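PDB 3N29: carboxynorspermidine decarboxylase, which probably catalyses the pyridoxal-5'-phosphate-dependent decarboxylation of carboxynorspermidine to norspermidine, the polyamine found bound in this structure. Local coordinates for residues A[45-50]-A[378-383]; A[183-188]-A[224-229]; A[218-223]-A[260-265]; A[393-396]-A[402-405]. All coordinates share one frame; numbering follows the deposited sequence.

The contacts form two pairs at opposite ends of the subunit. Contacts 1 and 4, with centres about 11 Å apart, meet in the mixed sheet, where strands 46-50 and 393-397 are parallel neighbours: Y47 N lies 2.8 Å from N393 O, and L49 N 2.9 Å from M395 O. Contact 1 also reaches the active site, since its segment 378-383 carries Y378 and K382 of the norspermidine pocket, and Y378 touches the cofactor. Contacts 2 and 3, with centres about 10 Å apart and segments alternating along the chain, pack together at the barrel's periphery, contact 3 between two outer helices and contact 2 between loops beside them, about 39 and 37 Å from contact 1, centre to centre.

Contact 1. Residues A[45-50]-A[378-383]. With NSD (N-(3-aminopropyl)propane-1,3-diamine), chain D; PLP (pyridoxal-5'-phosphate), chain C.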
loop_
_atom_site.group_PDB
_atom_site.type_symbol
_atom_site.label_atom_id
_atom_site.label_comp_id
_atom_site.label_asym_id
_atom_site.label_seq_id
_atom_site.Cartn_x
_atom_site.Cartn_y
_atom_site.Cartn_z
ATOM N N PRO A 45 -8.863 -5.101 14.588
ATOM C CA PRO A 45 -7.785 -6.039 14.353
ATOM C C PRO A 45 -6.499 -5.675 15.043
ATOM O O PRO A 45 -6.338 -4.504 15.539
ATOM C CB PRO A 45 -7.594 -5.969 12.827
ATOM C CG PRO A 45 -7.977 -4.530 12.511
ATOM C CD PRO A 45 -9.068 -4.188 13.466
ATOM N N ALA A 46 -5.579 -6.640 15.109
ATOM C CA ALA A 46 -4.309 -6.363 15.780
ATOM C C ALA A 46 -3.208 -7.244 15.177
ATOM O O ALA A 46 -3.403 -8.422 14.985
ATOM C CB ALA A 46 -4.427 -6.618 17.393
ATOM N N TYR A 47 -2.013 -6.719 14.963
ATOM C CA TYR A 47 -0.883 -7.568 14.670
ATOM C C TYR A 47 -0.251 -7.926 16.045
ATOM O O TYR A 47 0.032 -6.997 16.819
ATOM C CB TYR A 47 0.199 -6.851 13.867
ATOM C CG TYR A 47 -0.190 -6.292 12.483
ATOM C CD1 TYR A 47 -0.106 -7.070 11.369
ATOM C CD2 TYR A 47 -0.667 -4.989 12.338
ATOM C CE1 TYR A 47 -0.445 -6.574 10.131
ATOM C CE2 TYR A 47 -0.987 -4.488 11.094
ATOM C CZ TYR A 47 -0.930 -5.301 9.992
ATOM O OH TYR A 47 -1.202 -4.772 8.706
ATOM N N ILE A 48 -0.004 -9.195 16.303
ATOM C CA ILE A 48 0.525 -9.630 17.583
ATOM C C ILE A 48 1.842 -10.375 17.414
ATOM O O ILE A 48 1.922 -11.457 16.826
ATOM C CB ILE A 48 -0.515 -10.446 18.356
ATOM C CG1 ILE A 48 -1.837 -9.698 18.450
ATOM C CG2 ILE A 48 0.056 -10.762 19.797
ATOM C CD1 ILE A 48 -2.918 -10.485 19.228
ATOM N N LEU A 49 2.901 -9.717 17.775
ATOM C CA LEU A 49 4.244 -10.343 17.733
ATOM C C LEU A 49 4.476 -11.141 18.991
ATOM O O LEU A 49 4.122 -10.670 20.082
ATOM C CB LEU A 49 5.283 -9.282 17.590
ATOM C CG LEU A 49 6.773 -9.668 17.735
ATOM C CD1 LEU A 49 7.210 -10.345 16.540
ATOM C CD2 LEU A 49 7.578 -8.421 17.786
ATOM N N GLU A 50 5.080 -12.317 18.844
ATOM C CA GLU A 50 5.293 -13.221 19.962
ATOM C C GLU A 50 6.765 -13.180 20.317
ATOM O O GLU A 50 7.598 -13.532 19.511
ATOM C CB GLU A 50 4.787 -14.606 19.650
ATOM C CG GLU A 50 3.283 -14.640 19.390
ATOM C CD GLU A 50 2.801 -15.971 18.837
ATOM O OE1 GLU A 50 3.076 -17.030 19.464
ATOM O OE2 GLU A 50 2.157 -15.975 17.773
ATOM N N TYR A 378 6.959 -7.493 6.254
ATOM C CA TYR A 378 6.425 -6.975 4.956
ATOM C C TYR A 378 4.920 -6.804 5.031
ATOM O O TYR A 378 4.181 -7.088 4.069
ATOM C CB TYR A 378 6.861 -7.896 3.774
ATOM C CG TYR A 378 8.360 -7.806 3.545
ATOM C CD1 TYR A 378 8.904 -6.748 2.797
ATOM C CD2 TYR A 378 9.233 -8.727 4.076
ATOM C CE1 TYR A 378 10.194 -6.628 2.567
ATOM C CE2 TYR A 378 10.605 -8.602 3.896
ATOM C CZ TYR A 378 11.080 -7.535 3.136
ATOM O OH TYR A 378 12.392 -7.418 2.909
ATOM N N THR A 379 4.446 -6.363 6.208
ATOM C CA THR A 379 3.032 -6.091 6.384
ATOM C C THR A 379 2.867 -4.677 6.946
ATOM O O THR A 379 2.546 -3.709 6.244
ATOM C CB THR A 379 2.350 -7.092 7.377
ATOM O OG1 THR A 379 3.214 -7.288 8.551
ATOM C CG2 THR A 379 2.074 -8.425 6.649
ATOM N N ILE A 380 3.087 -4.588 8.246
ATOM C CA ILE A 380 3.004 -3.323 8.996
ATOM C C ILE A 380 3.752 -2.204 8.288
ATOM O O ILE A 380 3.211 -1.099 8.098
ATOM C CB ILE A 380 3.536 -3.497 10.427
ATOM C CG1 ILE A 380 2.728 -4.581 11.169
ATOM C CG2 ILE A 380 3.470 -2.176 11.204
ATOM C CD1 ILE A 380 3.497 -5.182 12.361
ATOM N N VAL A 381 4.983 -2.503 7.874
ATOM C CA VAL A 381 5.856 -1.517 7.216
ATOM C C VAL A 381 5.278 -0.961 5.926
ATOM O O VAL A 381 5.804 0.049 5.433
ATOM C CB VAL A 381 7.256 -2.135 6.897
ATOM C CG1 VAL A 381 8.003 -2.486 8.256
ATOM C CG2 VAL A 381 7.155 -3.394 5.979
ATOM N N LYS A 382 4.254 -1.583 5.375
ATOM C CA LYS A 382 3.741 -1.122 4.116
ATOM C C LYS A 382 2.238 -1.085 4.085
ATOM O O LYS A 382 1.612 -1.154 2.994
ATOM C CB LYS A 382 4.293 -1.935 2.952
ATOM C CG LYS A 382 3.885 -3.384 2.922
ATOM C CD LYS A 382 4.957 -4.168 2.021
ATOM C CE LYS A 382 5.300 -3.608 0.620
ATOM N NZ LYS A 382 4.262 -3.850 -0.441
ATOM N N ASN A 383 1.632 -0.986 5.255
ATOM C CA ASN A 383 0.185 -0.913 5.333
ATOM C C ASN A 383 -0.375 0.498 5.171
ATOM O O ASN A 383 0.377 1.505 5.085
ATOM C CB ASN A 383 -0.389 -1.681 6.499
ATOM C CG ASN A 383 -0.176 -1.013 7.876
ATOM O OD1 ASN A 383 0.253 0.123 7.966
ATOM N ND2 ASN A 383 -0.494 -1.777 8.963
HETATM C C1 NSD D . 11.700 -9.806 0.959
HETATM N N1 NSD D . 11.929 -11.161 1.370
HETATM C C2 NSD D . 11.854 -9.606 -0.510
HETATM N N2 NSD D . 11.187 -7.356 -0.960
HETATM C C3 NSD D . 12.135 -8.195 -0.885
HETATM N N3 NSD D . 7.063 -6.702 0.370
HETATM C C4 NSD D . 9.957 -7.587 -0.761
HETATM C C5 NSD D . 9.048 -6.398 -0.896
HETATM C C6 NSD D . 7.599 -6.811 -0.948
HETATM N N1 PLP C . 19.550 -5.525 2.184
HETATM C C2 PLP C . 19.059 -4.830 1.115
HETATM C C2A PLP C . 19.951 -3.874 0.364
HETATM C C3 PLP C . 17.682 -5.002 0.771
HETATM O O3 PLP C . 17.151 -4.292 -0.307
HETATM C C4 PLP C . 16.860 -5.877 1.508
HETATM C C4A PLP C . 15.387 -6.010 1.148
HETATM C C5 PLP C . 17.411 -6.617 2.566
HETATM C C6 PLP C . 18.771 -6.410 2.876
HETATM C C5A PLP C . 16.582 -7.581 3.383
HETATM O O4P PLP C . 15.940 -8.533 2.573
HETATM P P PLP C . 15.088 -9.713 3.180
HETATM O O1P PLP C . 14.055 -9.075 4.090
HETATM O O2P PLP C . 16.044 -10.606 4.007
HETATM O O3P PLP C . 14.557 -10.508 2.075
#
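Y47, on strand 46-50 of the mixed sheet, packs its ring in a buried contact against I380, T379 and N383 of the active-site loop 378-383. Its centre is a CH-pi contact: I380 CG1 sits over the middle of the Y47 ring, 3.5 Å from its centroid and only 7° off the ring normal. I380 CD1 continues past CG toward Y47 CB. T379 approaches obliquely and more loosely, with its CB 4.0 Å from Y47 CE1. At the phenol, N383 ND2 gives a nearly straight hydrogen bond to Y47 OH (3.1 Å, 169°), and the oxygen lies close to the amide plane. N383 CG lies between the backbone N and the carbonyl carbon (chi1 74°), which turns the amide to the phenol. Y47 OH also bonds to the backbone O of H305, so the phenol is gripped from two parts of the chain. At the start of 378-383, Y378 turns to the ligands: its OH donates to PLP O1P at 2.6 Å, meeting it in the ring plane, while its CD1 comes tightly up to norspermidine N3. K382 pairs with D308 and with E303 of the second subunit, whose R417 binds N383 OD1, placing the loop at the dimer interface. On the sheet side, strand 46-50 runs between strands 279-290 and 393-397; L281 and L394 touch Y47, and L394 also touches I380.

Contact 2. Residues A[183-188]-A[224-229]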
loop_
_atom_site.group_PDB
_atom_site.type_symbol
_atom_site.label_atom_id
_atom_site.label_comp_id
_atom_site.label_asym_id
_atom_site.label_seq_id
_atom_site.Cartn_x
_atom_site.Cartn_y
_atom_site.Cartn_z
ATOM N N ILE A 183 26.702 -1.408 -9.230
ATOM C CA ILE A 183 27.634 -1.139 -10.300
ATOM C C ILE A 183 28.129 -2.500 -10.887
ATOM O O ILE A 183 28.453 -3.446 -10.102
ATOM C CB ILE A 183 28.835 -0.334 -9.641
ATOM C CG1 ILE A 183 28.338 0.951 -8.946
ATOM C CG2 ILE A 183 29.952 0.009 -10.616
ATOM C CD1 ILE A 183 29.399 1.485 -7.960
ATOM N N ARG A 184 28.160 -2.634 -12.223
ATOM C CA ARG A 184 28.581 -3.861 -12.892
ATOM C C ARG A 184 30.120 -3.882 -12.861
ATOM O O ARG A 184 30.775 -2.827 -12.737
ATOM C CB ARG A 184 28.033 -3.968 -14.312
ATOM C CG ARG A 184 26.547 -4.145 -14.365
ATOM C CD ARG A 184 26.016 -4.185 -15.804
ATOM N NE ARG A 184 26.224 -2.896 -16.448
ATOM C CZ ARG A 184 26.151 -2.697 -17.773
ATOM N NH1 ARG A 184 25.815 -3.681 -18.592
ATOM N NH2 ARG A 184 26.359 -1.491 -18.274
ATOM N N ALA A 185 30.683 -5.073 -12.881
ATOM C CA ALA A 185 32.152 -5.233 -12.608
ATOM C C ALA A 185 33.040 -4.461 -13.612
ATOM O O ALA A 185 34.077 -3.927 -13.264
ATOM C CB ALA A 185 32.522 -6.712 -12.595
ATOM N N LYS A 186 32.598 -4.333 -14.843
ATOM C CA LYS A 186 33.371 -3.616 -15.863
ATOM C C LYS A 186 33.566 -2.127 -15.527
ATOM O O LYS A 186 34.559 -1.481 -15.941
ATOM C CB LYS A 186 32.682 -3.743 -17.216
ATOM C CG LYS A 186 31.331 -2.975 -17.312
ATOM C CD LYS A 186 30.661 -3.332 -18.625
ATOM C CE LYS A 186 29.583 -2.407 -19.038
ATOM N NZ LYS A 186 29.482 -2.507 -20.557
ATOM N N ASP A 187 32.636 -1.575 -14.751
ATOM C CA ASP A 187 32.756 -0.203 -14.370
ATOM C C ASP A 187 33.685 0.003 -13.166
ATOM O O ASP A 187 33.967 1.128 -12.816
ATOM C CB ASP A 187 31.367 0.358 -14.127
ATOM C CG ASP A 187 30.576 0.465 -15.407
ATOM O OD1 ASP A 187 31.148 0.410 -16.537
ATOM O OD2 ASP A 187 29.367 0.564 -15.294
ATOM N N PHE A 188 34.203 -1.073 -12.591
ATOM C CA PHE A 188 35.257 -0.954 -11.569
ATOM C C PHE A 188 36.629 -0.774 -12.170
ATOM O O PHE A 188 37.568 -0.385 -11.477
ATOM C CB PHE A 188 35.274 -2.174 -10.643
ATOM C CG PHE A 188 34.273 -2.104 -9.534
ATOM C CD1 PHE A 188 34.673 -2.036 -8.230
ATOM C CD2 PHE A 188 32.907 -2.095 -9.813
ATOM C CE1 PHE A 188 33.741 -1.954 -7.214
ATOM C CE2 PHE A 188 31.967 -2.024 -8.780
ATOM C CZ PHE A 188 32.395 -1.943 -7.492
ATOM N N GLY A 224 36.336 -10.282 -7.890
ATOM C CA GLY A 224 37.480 -10.909 -7.187
ATOM C C GLY A 224 38.723 -10.092 -7.002
ATOM O O GLY A 224 39.278 -10.046 -5.896
ATOM N N LYS A 225 39.141 -9.425 -8.067
ATOM C CA LYS A 225 40.393 -8.676 -8.061
ATOM C C LYS A 225 40.347 -7.436 -7.141
ATOM O O LYS A 225 41.393 -6.926 -6.742
ATOM C CB LYS A 225 40.820 -8.317 -9.499
ATOM C CG LYS A 225 40.361 -6.979 -10.001
ATOM C CD LYS A 225 40.514 -6.828 -11.528
ATOM C CE LYS A 225 41.803 -6.156 -11.938
ATOM N NZ LYS A 225 41.591 -5.455 -13.262
ATOM N N TRP A 226 39.147 -7.000 -6.743
ATOM C CA TRP A 226 39.030 -5.868 -5.844
ATOM C C TRP A 226 38.619 -6.207 -4.403
ATOM O O TRP A 226 38.477 -5.319 -3.599
ATOM C CB TRP A 226 38.005 -4.863 -6.425
ATOM C CG TRP A 226 38.390 -4.428 -7.785
ATOM C CD1 TRP A 226 39.472 -3.663 -8.132
ATOM C CD2 TRP A 226 37.708 -4.727 -8.971
ATOM N NE1 TRP A 226 39.502 -3.478 -9.483
ATOM C CE2 TRP A 226 38.437 -4.134 -10.034
ATOM C CE3 TRP A 226 36.553 -5.451 -9.260
ATOM C CZ2 TRP A 226 38.017 -4.204 -11.360
ATOM C CZ3 TRP A 226 36.141 -5.539 -10.579
ATOM C CH2 TRP A 226 36.868 -4.916 -11.619
ATOM N N ILE A 227 38.405 -7.469 -4.066
ATOM C CA ILE A 227 37.842 -7.837 -2.766
ATOM C C ILE A 227 38.947 -7.809 -1.701
ATOM O O ILE A 227 38.726 -7.386 -0.553
ATOM C CB ILE A 227 37.184 -9.226 -2.866
ATOM C CG1 ILE A 227 35.985 -9.199 -3.838
ATOM C CG2 ILE A 227 36.699 -9.721 -1.553
ATOM C CD1 ILE A 227 35.379 -10.650 -4.085
ATOM N N GLY A 228 40.172 -8.180 -2.113
ATOM C CA GLY A 228 41.294 -8.305 -1.177
ATOM C C GLY A 228 41.673 -6.995 -0.521
ATOM O O GLY A 228 42.234 -6.972 0.587
ATOM N N GLN A 229 41.358 -5.886 -1.182
ATOM C CA GLN A 229 41.772 -4.586 -0.673
ATOM C C GLN A 229 40.774 -3.999 0.308
ATOM O O GLN A 229 41.017 -2.950 0.906
ATOM C CB GLN A 229 42.073 -3.620 -1.832
ATOM C CG GLN A 229 40.787 -3.188 -2.626
ATOM C CD GLN A 229 41.089 -2.683 -4.015
ATOM O OE1 GLN A 229 41.772 -3.350 -4.805
ATOM N NE2 GLN A 229 40.534 -1.508 -4.348
#
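F188 lays its CB on the indole of W226, 3.4 Å from the centroid of the six-membered ring and 13° off its normal, in a CH-pi contact whose shortest approach is CB to CH2 at 3.3 Å. Beyond CB the phenyl ring veers away, with CG anti to the carbonyl carbon (chi1 -83°), and the two rings end up oblique, their planes inclined by 35° and their centroids 5.2 Å apart. A185 adds its carbonyl: A185 O comes to 3.4 Å from W226 CH2, while A185 CB stands further off, 4.3 Å from the adjoining W226 CZ3. The same oxygen accepts the backbone bond from F188 N (2.9 Å), a turn that presents A185 and F188 to the indole together. On the opposite face of W226, K225 CG lies 3.4 Å above the plane, so the indole is sandwiched between aliphatic carbons. Both segments belong to the beta/alpha barrel: segment 183-188 lies in the loop between strands 155-159 and 198-200, whereas the loop 224-229 links helix 209-223 to strand 232-234. Such helix-to-strand links lie at the end of a barrel remote from its active site. In the next shell, F223 of that helix meets F188 edge-to-face, and L199 and L193 also touch F188. E189 forms a salt bridge with K225 NZ and touches W226 as well, while I227, one residue on, packs on F258 and Y262 of helix 248-262.

Contact 3. Residues A[218-223]-A[260-265]; sequences VFEEKF and DKYGVQ
E220 reaches across from helix 209-223 to K261 and Y262 near the end of helix 248-262, and one carboxylate oxygen makes both bonds across the contact. The plane of the carboxylate stands almost upright to the Y262 ring (79°), with E220 CD near the ring's plane, at its edge. Y262 OH donates to E220 OE1 at 2.7 Å, arriving on the anti side and 29° out of the carboxylate plane. K261 NZ meets the same atom nearly end-on to the C-O bond, forming a salt bridge of 2.8 Å. The lysine gets there by running fully extended from CG outward, and its CG passes 4.1 Å above the centre of the Y262 ring before the ammonium reaches OE1. Two donors thus share OE1, and the positive charge probably favours the ionised carboxylate. The site lies at the surface, and K261 also touches a crystal neighbour, so its pose may owe something to the lattice. Beneath this polar bridge, F258 of helix 248-262 packs against F219, E220 and Y262, joining two neighbouring helices on the outside of the barrel; G263, with positive phi, then turns the chain toward strand 265-268.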
loop_
_atom_site.group_PDB
_atom_site.type_symbol
_atom_site.label_atom_id
_atom_site.label_comp_id
_atom_site.label_asym_id
_atom_site.label_seq_id
_atom_site.Cartn_x
_atom_site.Cartn_y
_atom_site.Cartn_z
ATOM N N VAL A 218 29.743 -16.250 -8.457
ATOM C CA VAL A 218 29.685 -15.233 -9.507
ATOM C C VAL A 218 30.321 -13.907 -9.047
ATOM O O VAL A 218 31.070 -13.259 -9.765
ATOM C CB VAL A 218 28.240 -15.019 -10.003
ATOM C CG1 VAL A 218 28.215 -13.905 -11.100
ATOM C CG2 VAL A 218 27.671 -16.315 -10.513
ATOM N N PHE A 219 30.057 -13.529 -7.819
ATOM C CA PHE A 219 30.682 -12.332 -7.246
ATOM C C PHE A 219 32.218 -12.402 -7.217
ATOM O O PHE A 219 32.901 -11.411 -7.562
ATOM C CB PHE A 219 30.126 -12.144 -5.855
ATOM C CG PHE A 219 30.717 -10.975 -5.098
ATOM C CD1 PHE A 219 30.513 -9.676 -5.519
ATOM C CD2 PHE A 219 31.444 -11.192 -3.929
ATOM C CE1 PHE A 219 31.048 -8.576 -4.781
ATOM C CE2 PHE A 219 31.972 -10.117 -3.179
ATOM C CZ PHE A 219 31.788 -8.804 -3.613
ATOM N N GLU A 220 32.778 -13.541 -6.786
ATOM C CA GLU A 220 34.240 -13.666 -6.795
ATOM C C GLU A 220 34.820 -13.715 -8.200
ATOM O O GLU A 220 35.899 -13.179 -8.466
ATOM C CB GLU A 220 34.697 -14.899 -5.989
ATOM C CG GLU A 220 34.257 -14.816 -4.556
ATOM C CD GLU A 220 34.805 -15.982 -3.729
ATOM O OE1 GLU A 220 36.020 -16.184 -3.770
ATOM O OE2 GLU A 220 34.016 -16.667 -3.061
ATOM N N GLU A 221 34.089 -14.337 -9.110
ATOM C CA GLU A 221 34.571 -14.431 -10.467
ATOM C C GLU A 221 34.645 -13.007 -11.069
ATOM O O GLU A 221 35.675 -12.646 -11.632
ATOM C CB GLU A 221 33.681 -15.361 -11.268
ATOM C CG GLU A 221 34.269 -15.845 -12.548
ATOM C CD GLU A 221 33.234 -15.837 -13.651
ATOM O OE1 GLU A 221 32.924 -16.915 -14.189
ATOM O OE2 GLU A 221 32.700 -14.743 -13.954
ATOM N N LYS A 222 33.601 -12.205 -10.905
ATOM C CA LYS A 222 33.561 -10.896 -11.532
ATOM C C LYS A 222 34.263 -9.755 -10.771
ATOM O O LYS A 222 34.775 -8.819 -11.400
ATOM C CB LYS A 222 32.106 -10.484 -11.818
ATOM C CG LYS A 222 31.436 -11.171 -13.002
ATOM C CD LYS A 222 29.886 -10.818 -13.018
ATOM C CE LYS A 222 29.184 -11.004 -14.396
ATOM N NZ LYS A 222 27.907 -11.818 -14.321
ATOM N N PHE A 223 34.229 -9.769 -9.448
ATOM C CA PHE A 223 34.720 -8.642 -8.647
ATOM C C PHE A 223 35.943 -9.026 -7.780
ATOM O O PHE A 223 36.480 -8.184 -7.048
ATOM C CB PHE A 223 33.617 -8.127 -7.740
ATOM C CG PHE A 223 32.408 -7.563 -8.458
ATOM C CD1 PHE A 223 32.256 -6.190 -8.638
ATOM C CD2 PHE A 223 31.419 -8.407 -8.919
ATOM C CE1 PHE A 223 31.130 -5.662 -9.286
ATOM C CE2 PHE A 223 30.283 -7.908 -9.587
ATOM C CZ PHE A 223 30.152 -6.514 -9.763
ATOM N N ASP A 260 38.149 -15.440 5.634
ATOM C CA ASP A 260 39.553 -15.873 5.792
ATOM C C ASP A 260 40.320 -15.639 4.491
ATOM O O ASP A 260 41.477 -15.206 4.504
ATOM C CB ASP A 260 39.591 -17.350 6.157
ATOM C CG ASP A 260 39.136 -17.604 7.577
ATOM O OD1 ASP A 260 39.006 -16.615 8.342
ATOM O OD2 ASP A 260 38.856 -18.772 7.933
ATOM N N LYS A 261 39.662 -15.933 3.380
ATOM C CA LYS A 261 40.302 -15.901 2.069
ATOM C C LYS A 261 40.743 -14.479 1.788
ATOM O O LYS A 261 41.871 -14.235 1.340
ATOM C CB LYS A 261 39.315 -16.395 1.010
ATOM C CG LYS A 261 39.876 -16.451 -0.401
ATOM C CD LYS A 261 38.861 -16.951 -1.417
ATOM C CE LYS A 261 39.474 -16.895 -2.807
ATOM N NZ LYS A 261 38.538 -17.388 -3.843
ATOM N N TYR A 262 39.847 -13.521 2.031
ATOM C CA TYR A 262 40.101 -12.147 1.622
ATOM C C TYR A 262 40.520 -11.241 2.765
ATOM O O TYR A 262 40.801 -10.075 2.527
ATOM C CB TYR A 262 38.864 -11.549 0.914
ATOM C CG TYR A 262 38.551 -12.226 -0.408
ATOM C CD1 TYR A 262 39.359 -12.030 -1.526
ATOM C CD2 TYR A 262 37.456 -13.066 -0.543
ATOM C CE1 TYR A 262 39.074 -12.657 -2.743
ATOM C CE2 TYR A 262 37.163 -13.676 -1.752
ATOM C CZ TYR A 262 37.970 -13.479 -2.834
ATOM O OH TYR A 262 37.666 -14.101 -4.018
ATOM N N GLY A 263 40.477 -11.757 3.996
ATOM C CA GLY A 263 40.769 -10.971 5.190
ATOM C C GLY A 263 39.823 -9.828 5.427
ATOM O O GLY A 263 40.283 -8.677 5.638
ATOM N N VAL A 264 38.501 -10.144 5.371
ATOM C CA VAL A 264 37.449 -9.174 5.443
ATOM C C VAL A 264 36.411 -9.570 6.537
ATOM O O VAL A 264 36.244 -10.732 6.892
ATOM C CB VAL A 264 36.698 -8.977 4.072
ATOM C CG1 VAL A 264 37.589 -8.318 3.048
ATOM C CG2 VAL A 264 36.112 -10.295 3.541
ATOM N N GLN A 265 35.791 -8.566 7.104
ATOM C CA GLN A 265 34.695 -8.757 8.037
ATOM C C GLN A 265 33.445 -8.889 7.106
ATOM O O GLN A 265 33.202 -8.040 6.255
ATOM C CB GLN A 265 34.582 -7.514 8.908
ATOM C CG GLN A 265 33.317 -7.422 9.822
ATOM C CD GLN A 265 33.257 -8.605 10.713
ATOM O OE1 GLN A 265 32.430 -9.508 10.553
ATOM N NE2 GLN A 265 34.164 -8.647 11.634
#

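Contact 4. Residues A[393-396]-A[402-405]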
loop_
_atom_site.group_PDB
_atom_site.type_symbol
_atom_site.label_atom_id
_atom_site.label_comp_id
_atom_site.label_asym_id
_atom_site.label_seq_id
_atom_site.Cartn_x
_atom_site.Cartn_y
_atom_site.Cartn_z
ATOM N N ASN A 393 -3.915 -2.514 15.559
ATOM C CA ASN A 393 -2.988 -2.139 16.585
ATOM C C ASN A 393 -1.792 -3.088 16.572
ATOM O O ASN A 393 -1.851 -4.184 16.020
ATOM C CB ASN A 393 -3.658 -2.141 17.969
ATOM C CG ASN A 393 -4.808 -1.104 18.092
ATOM O OD1 ASN A 393 -4.717 0.006 17.577
ATOM N ND2 ASN A 393 -5.897 -1.506 18.762
ATOM N N LEU A 394 -0.707 -2.589 17.107
ATOM C CA LEU A 394 0.514 -3.374 17.290
ATOM C C LEU A 394 0.613 -3.829 18.739
ATOM O O LEU A 394 0.596 -3.015 19.647
ATOM C CB LEU A 394 1.705 -2.544 16.890
ATOM C CG LEU A 394 1.737 -1.857 15.526
ATOM C CD1 LEU A 394 3.181 -1.224 15.316
ATOM C CD2 LEU A 394 1.279 -2.756 14.392
ATOM N N MET A 395 0.735 -5.129 18.951
ATOM C CA MET A 395 0.808 -5.701 20.276
ATOM C C MET A 395 1.930 -6.729 20.345
ATOM O O MET A 395 2.348 -7.299 19.315
ATOM C CB MET A 395 -0.538 -6.387 20.632
ATOM C CG MET A 395 -1.821 -5.483 20.467
ATOM S SD MET A 395 -3.341 -6.349 21.106
ATOM C CE MET A 395 -3.253 -5.713 22.758
ATOM N N LEU A 396 2.379 -6.952 21.554
ATOM C CA LEU A 396 3.466 -7.835 21.910
ATOM C C LEU A 396 2.982 -8.823 22.932
ATOM O O LEU A 396 2.606 -8.445 24.024
ATOM C CB LEU A 396 4.663 -7.026 22.440
ATOM C CG LEU A 396 5.834 -7.938 22.858
ATOM C CD1 LEU A 396 6.451 -8.545 21.644
ATOM C CD2 LEU A 396 6.865 -7.239 23.738
ATOM N N GLU A 402 2.090 -12.345 28.633
ATOM C CA GLU A 402 1.282 -11.176 28.847
ATOM C C GLU A 402 1.262 -10.280 27.576
ATOM O O GLU A 402 2.320 -10.064 26.941
ATOM C CB GLU A 402 1.856 -10.440 30.054
ATOM C CG GLU A 402 1.734 -11.331 31.333
ATOM C CD GLU A 402 2.136 -10.608 32.630
ATOM O OE1 GLU A 402 3.333 -10.273 32.852
ATOM O OE2 GLU A 402 1.229 -10.381 33.433
ATOM N N LEU A 403 0.060 -9.817 27.216
ATOM C CA LEU A 403 -0.191 -9.071 25.972
ATOM C C LEU A 403 -0.056 -7.600 26.308
ATOM O O LEU A 403 -0.748 -7.108 27.243
ATOM C CB LEU A 403 -1.608 -9.375 25.496
ATOM C CG LEU A 403 -2.019 -8.877 24.125
ATOM C CD1 LEU A 403 -1.063 -9.498 23.107
ATOM C CD2 LEU A 403 -3.448 -9.318 23.789
ATOM N N GLN A 404 0.868 -6.928 25.645
ATOM C CA GLN A 404 1.136 -5.505 25.816
ATOM C C GLN A 404 0.725 -4.712 24.533
ATOM O O GLN A 404 0.966 -5.190 23.426
ATOM C CB GLN A 404 2.615 -5.312 26.021
ATOM C CG GLN A 404 3.174 -5.936 27.331
ATOM C CD GLN A 404 4.597 -5.485 27.604
ATOM O OE1 GLN A 404 4.883 -4.292 27.570
ATOM N NE2 GLN A 404 5.486 -6.441 27.932
ATOM N N MET A 405 0.115 -3.551 24.707
ATOM C CA MET A 405 -0.180 -2.637 23.585
ATOM C C MET A 405 1.098 -1.814 23.290
ATOM O O MET A 405 1.591 -1.059 24.155
ATOM C CB MET A 405 -1.319 -1.689 23.967
ATOM C CG MET A 405 -1.812 -0.782 22.826
ATOM S SD MET A 405 -2.686 -1.680 21.518
ATOM C CE MET A 405 -4.232 -1.882 22.210
#
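A beta hairpin pairs strand 393-397 with strand 403-405, at the edge of the mixed sheet, and L396 with Q404 forms a hydrogen-bonded antiparallel pair. L396 N gives to Q404 O at 2.9 Å, and Q404 N returns the bond to L396 O at 2.8 Å. M395 and M405 are the neighbouring non-hydrogen-bonded pair, their CA atoms 4.6 Å apart. There M395 CA approaches Q404 O at 3.2 Å, a CA-H...O contact beside the regular bond. The side chains of both methionines lie on one face of the sheet. M395 bends at its last torsion (chi3 92°), which carries CE over to the partner strand, within 3.7 Å of L403 CG and 4.0 Å of M405 CE. M405 curls the other way along the strand, laying SD against N393 CB at 3.7 Å. N393 OD1 is held by the backbone N of F409. On the other face, the side chains of L396 and Q404 stand side by side, L396 packed on L49 of strand 46-50 and Q404 NE2 bonded to D398, close to the turn. The thioethers pack on leucine and asparagine side chains by apolar, non-directional contact, whereas the paired backbone bonds at L396 and Q404, continued by those of L394 to I406 and R407, fix the register.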